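Long-range contacts in actinorhodin polyketide putative beta-ketoacyl synthase 2 (Streptomyces coelicolor A3, PDB 1TQY), which is the chain length factor of the actinorhodin polyketide synthase, a beta-ketoacyl synthase family member that probably sets polyketide chain length together with its ketosynthase partner: residues 18-29 against 337-348; 38-46 against 53-61. All coordinates share one frame; numbering follows the deposited sequence.

Interaction 1 of 2, residues 18-29 against 337-348; sequences VVAPNGLGLAPY and TTGRLYSGGGPL. With NA (sodium ion), chain K.
Leu348 lies over one face of the Tyr29 ring, its CD1 4.2 Å from the ring centroid and 22° off the normal, a CH-pi contact displaced toward the rim. At the edge, in the ring plane, sit Thr338 CG2, 3.8 Å from Tyr29 CE1, and the amide oxygen of Asn22. Tyr29, its ring swung away from the backbone N (chi1 171°), carries its hydroxyl from helix 26-34 to helix 345-359, where OH hydrogen-bonds Thr352; a water also joins Tyr29 OH to Thr338 OG1. The branches of Leu348 diverge: CD1 also meets Val18 CB at 4.0 Å, while CD2 reaches Ala20 CB. Helix 345-359 thus packs on the end of core strand 11-20 and on helix 26-34, within the thiolase-like fold of the ketosynthase family. Thr338 CG2 touches both the Tyr29 edge and Asn22, 3.3 Å from Asn22 OD1, for which the model offers no hydrogen-bond partner. Asn22 ND2 donates to Arg37 O. In the type I turn from Ala20 to Gly23, Pro21 lays its ring against the loop that begins at Thr337, with CG 3.6 Å from Thr338 O and 4.2 Å from Leu341 CD2, while its own carbonyl oxygen binds the sodium ion at 2.3 Å.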
loop_
_atom_site.group_PDB
_atom_site.type_symbol
_atom_site.label_atom_id
_atom_site.label_comp_id
_atom_site.label_asym_id
_atom_site.label_seq_id
_atom_site.Cartn_x
_atom_site.Cartn_y
_atom_site.Cartn_z
ATOM N N VAL B 18 -0.507 -21.061 -5.650
ATOM C CA VAL B 18 -0.090 -20.387 -6.867
ATOM C C VAL B 18 -1.106 -20.359 -7.992
ATOM O O VAL B 18 -1.788 -21.344 -8.276
ATOM C CB VAL B 18 1.241 -20.965 -7.420
ATOM C CG1 VAL B 18 2.222 -21.218 -6.278
ATOM C CG2 VAL B 18 0.993 -22.206 -8.212
ATOM N N VAL B 19 -1.222 -19.189 -8.606
ATOM C CA VAL B 19 -2.107 -18.981 -9.737
ATOM C C VAL B 19 -1.222 -18.346 -10.812
ATOM O O VAL B 19 -0.942 -17.143 -10.784
ATOM C CB VAL B 19 -3.303 -18.060 -9.345
ATOM C CG1 VAL B 19 -4.208 -18.791 -8.348
ATOM C CG2 VAL B 19 -2.810 -16.764 -8.714
ATOM N N ALA B 20 -0.766 -19.171 -11.750
ATOM C CA ALA B 20 0.130 -18.704 -12.810
ATOM C C ALA B 20 -0.296 -19.025 -14.236
ATOM O O ALA B 20 -1.007 -19.999 -14.480
ATOM C CB ALA B 20 1.530 -19.255 -12.560
ATOM N N PRO B 21 0.156 -18.208 -15.204
ATOM C CA PRO B 21 -0.186 -18.415 -16.615
ATOM C C PRO B 21 0.182 -19.803 -17.138
ATOM O O PRO B 21 -0.390 -20.260 -18.122
ATOM C CB PRO B 21 0.583 -17.301 -17.328
ATOM C CG PRO B 21 0.610 -16.205 -16.298
ATOM C CD PRO B 21 0.947 -16.976 -15.038
ATOM N N ASN B 22 1.129 -20.475 -16.490
ATOM C CA ASN B 22 1.511 -21.814 -16.935
ATOM C C ASN B 22 1.099 -22.895 -15.935
ATOM O O ASN B 22 1.599 -24.016 -15.982
ATOM C CB ASN B 22 3.023 -21.882 -17.220
ATOM C CG ASN B 22 3.864 -21.551 -16.009
ATOM O OD1 ASN B 22 3.390 -20.908 -15.067
ATOM N ND2 ASN B 22 5.131 -21.958 -16.036
ATOM N N GLY B 23 0.185 -22.554 -15.027
ATOM C CA GLY B 23 -0.260 -23.541 -14.058
ATOM C C GLY B 23 -1.142 -23.049 -12.919
ATOM O O GLY B 23 -0.701 -22.265 -12.072
ATOM N N LEU B 24 -2.392 -23.513 -12.899
ATOM C CA LEU B 24 -3.340 -23.140 -11.853
ATOM C C LEU B 24 -3.123 -24.090 -10.692
ATOM O O LEU B 24 -3.708 -25.171 -10.648
ATOM C CB LEU B 24 -4.787 -23.279 -12.334
ATOM C CG LEU B 24 -5.711 -22.059 -12.198
ATOM C CD1 LEU B 24 -7.139 -22.513 -12.421
ATOM C CD2 LEU B 24 -5.569 -21.408 -10.857
ATOM N N GLY B 25 -2.284 -23.684 -9.752
ATOM C CA GLY B 25 -1.998 -24.539 -8.617
ATOM C C GLY B 25 -0.531 -24.906 -8.645
ATOM O O GLY B 25 0.074 -24.996 -9.709
ATOM N N LEU B 26 0.039 -25.106 -7.465
ATOM C CA LEU B 26 1.447 -25.443 -7.319
ATOM C C LEU B 26 1.934 -26.583 -8.208
ATOM O O LEU B 26 2.892 -26.418 -8.954
ATOM C CB LEU B 26 1.740 -25.803 -5.864
ATOM C CG LEU B 26 3.036 -25.342 -5.188
ATOM C CD1 LEU B 26 3.323 -26.333 -4.063
ATOM C CD2 LEU B 26 4.208 -25.295 -6.158
ATOM N N ALA B 27 1.283 -27.742 -8.132
ATOM C CA ALA B 27 1.729 -28.890 -8.918
ATOM C C ALA B 27 1.868 -28.589 -10.407
ATOM O O ALA B 27 2.938 -28.793 -10.987
ATOM C CB ALA B 27 0.797 -30.077 -8.705
ATOM N N PRO B 28 0.792 -28.103 -11.049
ATOM C CA PRO B 28 0.858 -27.793 -12.480
ATOM C C PRO B 28 1.957 -26.774 -12.774
ATOM O O PRO B 28 2.688 -26.890 -13.756
ATOM C CB PRO B 28 -0.530 -27.235 -12.780
ATOM C CG PRO B 28 -1.392 -27.853 -11.732
ATOM C CD PRO B 28 -0.538 -27.786 -10.506
ATOM N N TYR B 29 2.065 -25.773 -11.914
ATOM C CA TYR B 29 3.069 -24.740 -12.089
ATOM C C TYR B 29 4.489 -25.306 -12.027
ATOM O O TYR B 29 5.271 -25.135 -12.958
ATOM C CB TYR B 29 2.897 -23.666 -11.019
ATOM C CG TYR B 29 4.030 -22.673 -10.986
ATOM C CD1 TYR B 29 4.186 -21.732 -11.998
ATOM C CD2 TYR B 29 4.962 -22.693 -9.956
ATOM C CE1 TYR B 29 5.244 -20.833 -11.986
ATOM C CE2 TYR B 29 6.022 -21.798 -9.937
ATOM C CZ TYR B 29 6.152 -20.873 -10.955
ATOM O OH TYR B 29 7.193 -19.986 -10.914
ATOM N N THR B 337 8.832 -18.149 -17.807
ATOM C CA THR B 337 7.717 -19.022 -18.149
ATOM C C THR B 337 6.356 -18.413 -17.830
ATOM O O THR B 337 5.331 -18.930 -18.271
ATOM C CB THR B 337 7.795 -20.385 -17.416
ATOM O OG1 THR B 337 7.770 -20.171 -15.998
ATOM C CG2 THR B 337 9.053 -21.132 -17.803
ATOM N N THR B 338 6.341 -17.314 -17.076
ATOM C CA THR B 338 5.078 -16.679 -16.685
ATOM C C THR B 338 4.893 -15.225 -17.101
ATOM O O THR B 338 3.763 -14.768 -17.282
ATOM C CB THR B 338 4.892 -16.693 -15.157
ATOM O OG1 THR B 338 5.894 -15.861 -14.552
ATOM C CG2 THR B 338 5.026 -18.094 -14.616
ATOM N N GLY B 339 5.994 -14.502 -17.252
ATOM C CA GLY B 339 5.899 -13.097 -17.582
ATOM C C GLY B 339 6.027 -12.399 -16.239
ATOM O O GLY B 339 6.114 -13.074 -15.207
ATOM N N ARG B 340 6.053 -11.069 -16.230
ATOM C CA ARG B 340 6.174 -10.322 -14.979
ATOM C C ARG B 340 4.776 -10.122 -14.399
ATOM O O ARG B 340 3.906 -9.529 -15.044
ATOM C CB ARG B 340 6.847 -8.964 -15.224
ATOM C CG ARG B 340 8.319 -9.051 -15.672
ATOM C CD ARG B 340 9.015 -7.680 -15.702
ATOM N NE ARG B 340 9.270 -7.096 -14.383
ATOM C CZ ARG B 340 10.268 -7.445 -13.575
ATOM N NH1 ARG B 340 11.123 -8.391 -13.939
ATOM N NH2 ARG B 340 10.426 -6.830 -12.411
ATOM N N LEU B 341 4.570 -10.603 -13.177
ATOM C CA LEU B 341 3.266 -10.516 -12.541
ATOM C C LEU B 341 3.153 -9.376 -11.533
ATOM O O LEU B 341 2.260 -9.362 -10.687
ATOM C CB LEU B 341 2.926 -11.856 -11.875
ATOM C CG LEU B 341 3.233 -13.120 -12.698
ATOM C CD1 LEU B 341 2.839 -14.320 -11.857
ATOM C CD2 LEU B 341 2.465 -13.133 -14.049
ATOM N N TYR B 342 4.072 -8.421 -11.617
ATOM C CA TYR B 342 4.035 -7.254 -10.747
ATOM C C TYR B 342 4.019 -7.619 -9.266
ATOM O O TYR B 342 4.997 -8.164 -8.755
ATOM C CB TYR B 342 2.815 -6.397 -11.119
ATOM C CG TYR B 342 2.838 -5.929 -12.565
ATOM C CD1 TYR B 342 3.763 -4.977 -12.994
ATOM C CD2 TYR B 342 1.977 -6.480 -13.519
ATOM C CE1 TYR B 342 3.838 -4.587 -14.333
ATOM C CE2 TYR B 342 2.046 -6.096 -14.864
ATOM C CZ TYR B 342 2.982 -5.152 -15.260
ATOM O OH TYR B 342 3.073 -4.797 -16.593
ATOM N N SER B 343 2.918 -7.337 -8.573
ATOM C CA SER B 343 2.865 -7.658 -7.162
ATOM C C SER B 343 2.858 -9.168 -6.968
ATOM O O SER B 343 3.073 -9.658 -5.861
ATOM C CB SER B 343 1.644 -7.008 -6.490
ATOM O OG SER B 343 0.460 -7.765 -6.698
ATOM N N GLY B 344 2.634 -9.911 -8.050
ATOM C CA GLY B 344 2.635 -11.363 -7.952
ATOM C C GLY B 344 4.005 -11.981 -8.203
ATOM O O GLY B 344 4.282 -13.099 -7.776
ATOM N N GLY B 345 4.884 -11.230 -8.864
ATOM C CA GLY B 345 6.207 -11.739 -9.204
ATOM C C GLY B 345 7.139 -12.144 -8.079
ATOM O O GLY B 345 7.752 -13.212 -8.134
ATOM N N GLY B 346 7.267 -11.292 -7.069
ATOM C CA GLY B 346 8.143 -11.607 -5.953
ATOM C C GLY B 346 7.644 -12.859 -5.247
ATOM O O GLY B 346 8.390 -13.833 -5.042
ATOM N N PRO B 347 6.368 -12.860 -4.851
ATOM C CA PRO B 347 5.772 -14.007 -4.165
ATOM C C PRO B 347 5.954 -15.322 -4.924
ATOM O O PRO B 347 6.294 -16.344 -4.330
ATOM C CB PRO B 347 4.311 -13.591 -4.034
ATOM C CG PRO B 347 4.447 -12.118 -3.746
ATOM C CD PRO B 347 5.471 -11.692 -4.798
ATOM N N LEU B 348 5.740 -15.290 -6.240
ATOM C CA LEU B 348 5.877 -16.495 -7.054
ATOM C C LEU B 348 7.339 -16.949 -7.136
ATOM O O LEU B 348 7.635 -18.150 -7.149
ATOM C CB LEU B 348 5.308 -16.270 -8.461
ATOM C CG LEU B 348 5.118 -17.559 -9.272
ATOM C CD1 LEU B 348 4.270 -18.531 -8.468
ATOM C CD2 LEU B 348 4.450 -17.256 -10.610
HETATM NA NA NA K . -1.653 -19.604 -19.874
HETATM O O HOH W 1 7.453 -17.016 -11.908
HETATM O O HOH W 2 -0.820 -21.384 -21.139
HETATM O O HOH W 3 -2.137 -18.230 -22.481
HETATM O O HOH W 4 -3.051 -20.576 -18.977
#

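Interaction 2 of 2, residues 38-46 against 53-61; sequences HGLGPVTRF and ATLAGQIDD. With NA (sodium ion), chain K.
Gln58 and Thr44 are joined by a two-bond clamp. Thr44 N donates to Gln58 OE1 at 2.8 Å, in the carbonyl plane and on a lone pair, and the bond is nearly straight (164°); Gln58 NE2 returns a bond to Thr44 OG1 at 3.0 Å, which lies close to the amide plane. Together the two bonds fix the rotation of the amide. Gln58 reaches this position because its chain is stretched out (chi2 177°), running across Val43. Arg45, bent at chi2 (-62°), runs antiparallel to it, so that Gln58 CG lies over one face of the guanidinium. The carboxylate of Asp60 stands at the guanidinium edge, a long salt bridge of 3.8 Å between Arg45 NH2 and Asp60 OD1, and Asp60 OD1 also takes a weak bond from Gln58 NE2. The stronger charged partner of Arg45 is Glu237, which also accepts a bond from Ile59 N and so ties both segments to one carboxylate.

Beneath this polar layer the backbones pair. Gly41 and Ala56 form an antiparallel hydrogen-bonded pair, with Ala56 N to Gly41 O the shorter bond at 3.0 Å, and Val43 N adds a bond to Thr54 O. Val43 CG2 rests on Ala56 CB at 3.6 Å, and Trp204 of helix 201-208 packs on both residues. Leu55 CD2 lies alongside the Pro42 ring. Past the paired strands, Gln58 O, together with Pro21 O, coordinates the sodium ion, at 2.3 Å from Gln58 O. A water on the ion donates to Asp60 OD2. Strands 40-42 and 55-57 thus make a small two-stranded antiparallel sheet, its strands joined by the loop 43-54, whose exit carries a main-chain carbonyl into a sodium site shared with Pro21 O and waters.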
loop_
_atom_site.group_PDB
_atom_site.type_symbol
_atom_site.label_atom_id
_atom_site.label_comp_id
_atom_site.label_asym_id
_atom_site.label_seq_id
_atom_site.Cartn_x
_atom_site.Cartn_y
_atom_site.Cartn_z
ATOM N N HIS B 38 6.111 -22.504 -20.915
ATOM C CA HIS B 38 5.659 -21.177 -20.533
ATOM C C HIS B 38 4.178 -21.029 -20.837
ATOM O O HIS B 38 3.628 -21.785 -21.630
ATOM C CB HIS B 38 6.434 -20.115 -21.303
ATOM C CG HIS B 38 6.185 -20.139 -22.779
ATOM N ND1 HIS B 38 4.954 -19.852 -23.328
ATOM C CD2 HIS B 38 7.016 -20.379 -23.821
ATOM C CE1 HIS B 38 5.039 -19.907 -24.645
ATOM N NE2 HIS B 38 6.279 -20.224 -24.971
ATOM N N GLY B 39 3.535 -20.053 -20.209
ATOM C CA GLY B 39 2.123 -19.841 -20.455
ATOM C C GLY B 39 1.914 -18.547 -21.214
ATOM O O GLY B 39 0.923 -17.855 -21.007
ATOM N N LEU B 40 2.851 -18.232 -22.103
ATOM C CA LEU B 40 2.795 -17.004 -22.890
ATOM C C LEU B 40 2.077 -17.168 -24.231
ATOM O O LEU B 40 2.033 -18.249 -24.801
ATOM C CB LEU B 40 4.223 -16.464 -23.112
ATOM C CG LEU B 40 4.912 -15.692 -21.978
ATOM C CD1 LEU B 40 4.704 -16.418 -20.668
ATOM C CD2 LEU B 40 6.402 -15.499 -22.274
ATOM N N GLY B 41 1.513 -16.080 -24.733
ATOM C CA GLY B 41 0.807 -16.165 -25.988
ATOM C C GLY B 41 0.032 -14.905 -26.281
ATOM O O GLY B 41 0.054 -13.947 -25.496
ATOM N N PRO B 42 -0.649 -14.863 -27.429
ATOM C CA PRO B 42 -1.429 -13.687 -27.796
ATOM C C PRO B 42 -2.506 -13.358 -26.759
ATOM O O PRO B 42 -3.052 -14.248 -26.096
ATOM C CB PRO B 42 -2.011 -14.087 -29.150
ATOM C CG PRO B 42 -0.917 -14.958 -29.718
ATOM C CD PRO B 42 -0.596 -15.826 -28.543
ATOM N N VAL B 43 -2.785 -12.068 -26.612
ATOM C CA VAL B 43 -3.802 -11.616 -25.682
ATOM C C VAL B 43 -5.124 -11.866 -26.388
ATOM O O VAL B 43 -5.285 -11.522 -27.561
ATOM C CB VAL B 43 -3.662 -10.107 -25.364
ATOM C CG1 VAL B 43 -4.801 -9.659 -24.462
ATOM C CG2 VAL B 43 -2.321 -9.844 -24.674
ATOM N N THR B 44 -6.059 -12.480 -25.673
ATOM C CA THR B 44 -7.360 -12.812 -26.231
ATOM C C THR B 44 -8.479 -12.123 -25.456
ATOM O O THR B 44 -9.653 -12.221 -25.812
ATOM C CB THR B 44 -7.556 -14.336 -26.211
ATOM O OG1 THR B 44 -7.486 -14.812 -24.863
ATOM C CG2 THR B 44 -6.453 -15.020 -27.014
ATOM N N ARG B 45 -8.100 -11.402 -24.405
ATOM C CA ARG B 45 -9.063 -10.681 -23.581
ATOM C C ARG B 45 -9.781 -9.600 -24.382
ATOM O O ARG B 45 -10.849 -9.136 -23.997
ATOM C CB ARG B 45 -8.351 -10.054 -22.378
ATOM C CG ARG B 45 -7.729 -11.066 -21.429
ATOM C CD ARG B 45 -8.795 -11.963 -20.822
ATOM N NE ARG B 45 -8.239 -13.218 -20.335
ATOM C CZ ARG B 45 -7.782 -13.417 -19.105
ATOM N NH1 ARG B 45 -7.816 -12.431 -18.213
ATOM N NH2 ARG B 45 -7.288 -14.603 -18.773
ATOM N N PHE B 46 -9.179 -9.209 -25.502
ATOM C CA PHE B 46 -9.724 -8.186 -26.391
ATOM C C PHE B 46 -8.880 -8.242 -27.662
ATOM O O PHE B 46 -8.017 -9.105 -27.773
ATOM C CB PHE B 46 -9.632 -6.812 -25.723
ATOM C CG PHE B 46 -8.245 -6.446 -25.293
ATOM C CD1 PHE B 46 -7.346 -5.904 -26.207
ATOM C CD2 PHE B 46 -7.819 -6.688 -23.991
ATOM C CE1 PHE B 46 -6.039 -5.606 -25.836
ATOM C CE2 PHE B 46 -6.514 -6.397 -23.601
ATOM C CZ PHE B 46 -5.618 -5.852 -24.533
ATOM N N ALA B 53 2.131 -3.995 -28.556
ATOM C CA ALA B 53 2.438 -5.205 -27.806
ATOM C C ALA B 53 1.228 -6.122 -27.916
ATOM O O ALA B 53 0.093 -5.652 -27.856
ATOM C CB ALA B 53 2.709 -4.860 -26.348
ATOM N N THR B 54 1.467 -7.423 -28.064
ATOM C CA THR B 54 0.374 -8.374 -28.220
ATOM C C THR B 54 0.503 -9.648 -27.404
ATOM O O THR B 54 -0.409 -10.475 -27.391
ATOM C CB THR B 54 0.248 -8.809 -29.684
ATOM O OG1 THR B 54 1.456 -9.478 -30.070
ATOM C CG2 THR B 54 0.033 -7.610 -30.582
ATOM N N LEU B 55 1.631 -9.815 -26.730
ATOM C CA LEU B 55 1.857 -11.024 -25.950
ATOM C C LEU B 55 1.720 -10.802 -24.451
ATOM O O LEU B 55 2.104 -9.752 -23.941
ATOM C CB LEU B 55 3.248 -11.580 -26.257
ATOM C CG LEU B 55 3.526 -12.116 -27.663
ATOM C CD1 LEU B 55 4.937 -12.693 -27.688
ATOM C CD2 LEU B 55 2.516 -13.200 -28.031
ATOM N N ALA B 56 1.177 -11.798 -23.759
ATOM C CA ALA B 56 0.995 -11.725 -22.318
ATOM C C ALA B 56 0.840 -13.102 -21.696
ATOM O O ALA B 56 0.532 -14.078 -22.383
ATOM C CB ALA B 56 -0.217 -10.874 -21.980
ATOM N N GLY B 57 1.081 -13.174 -20.389
ATOM C CA GLY B 57 0.931 -14.424 -19.671
ATOM C C GLY B 57 -0.484 -14.504 -19.119
ATOM O O GLY B 57 -0.764 -13.985 -18.038
ATOM N N GLN B 58 -1.381 -15.141 -19.862
ATOM C CA GLN B 58 -2.763 -15.276 -19.422
ATOM C C GLN B 58 -3.033 -16.592 -18.730
ATOM O O GLN B 58 -2.410 -17.608 -19.038
ATOM C CB GLN B 58 -3.725 -15.194 -20.602
ATOM C CG GLN B 58 -3.901 -13.839 -21.220
ATOM C CD GLN B 58 -4.822 -13.891 -22.436
ATOM O OE1 GLN B 58 -5.079 -12.877 -23.079
ATOM N NE2 GLN B 58 -5.319 -15.083 -22.753
ATOM N N ILE B 59 -3.960 -16.553 -17.778
ATOM C CA ILE B 59 -4.394 -17.751 -17.079
ATOM C C ILE B 59 -5.718 -18.046 -17.786
ATOM O O ILE B 59 -6.660 -17.272 -17.668
ATOM C CB ILE B 59 -4.643 -17.477 -15.587
ATOM C CG1 ILE B 59 -3.312 -17.159 -14.890
ATOM C CG2 ILE B 59 -5.321 -18.693 -14.949
ATOM C CD1 ILE B 59 -3.453 -16.858 -13.405
ATOM N N ASP B 60 -5.782 -19.136 -18.549
ATOM C CA ASP B 60 -7.002 -19.449 -19.300
ATOM C C ASP B 60 -7.804 -20.632 -18.798
ATOM O O ASP B 60 -8.811 -20.982 -19.395
ATOM C CB ASP B 60 -6.681 -19.690 -20.780
ATOM C CG ASP B 60 -6.011 -18.504 -21.438
ATOM O OD1 ASP B 60 -6.498 -17.363 -21.280
ATOM O OD2 ASP B 60 -4.993 -18.728 -22.124
ATOM N N ASP B 61 -7.379 -21.254 -17.712
ATOM C CA ASP B 61 -8.116 -22.404 -17.201
ATOM C C ASP B 61 -8.726 -22.108 -15.846
ATOM O O ASP B 61 -8.954 -23.018 -15.047
ATOM C CB ASP B 61 -7.188 -23.605 -17.099
ATOM C CG ASP B 61 -5.916 -23.281 -16.347
ATOM O OD1 ASP B 61 -5.114 -24.209 -16.108
ATOM O OD2 ASP B 61 -5.726 -22.093 -16.000
HETATM NA NA NA K . -1.653 -19.604 -19.874
HETATM O O HOH W 3 -2.137 -18.230 -22.481
HETATM O O HOH W 4 -3.051 -20.576 -18.977
HETATM O O HOH W 2 -0.820 -21.384 -21.139
#

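Interaction 1 is the buried contact, its centre about 7 Å from the centre of the chain, and joins the end of core strand 11-20 and helix 26-34 to helix 345-359 from far along the sequence. Interaction 2, its centre about 18 Å from that of the chain and partly buried, pairs two strands close in sequence, nested within the loop that interaction 1 spans. Their chemistry follows their depth: apolar and ring packing in the first, with no clear direct hydrogen bond between its segments, against backbone pairing, amide clamping and charged groups in the second. They meet at the sodium ion, which takes one carbonyl oxygen from each, and at a probable hydrogen bond from Gly39 N to Thr337 O.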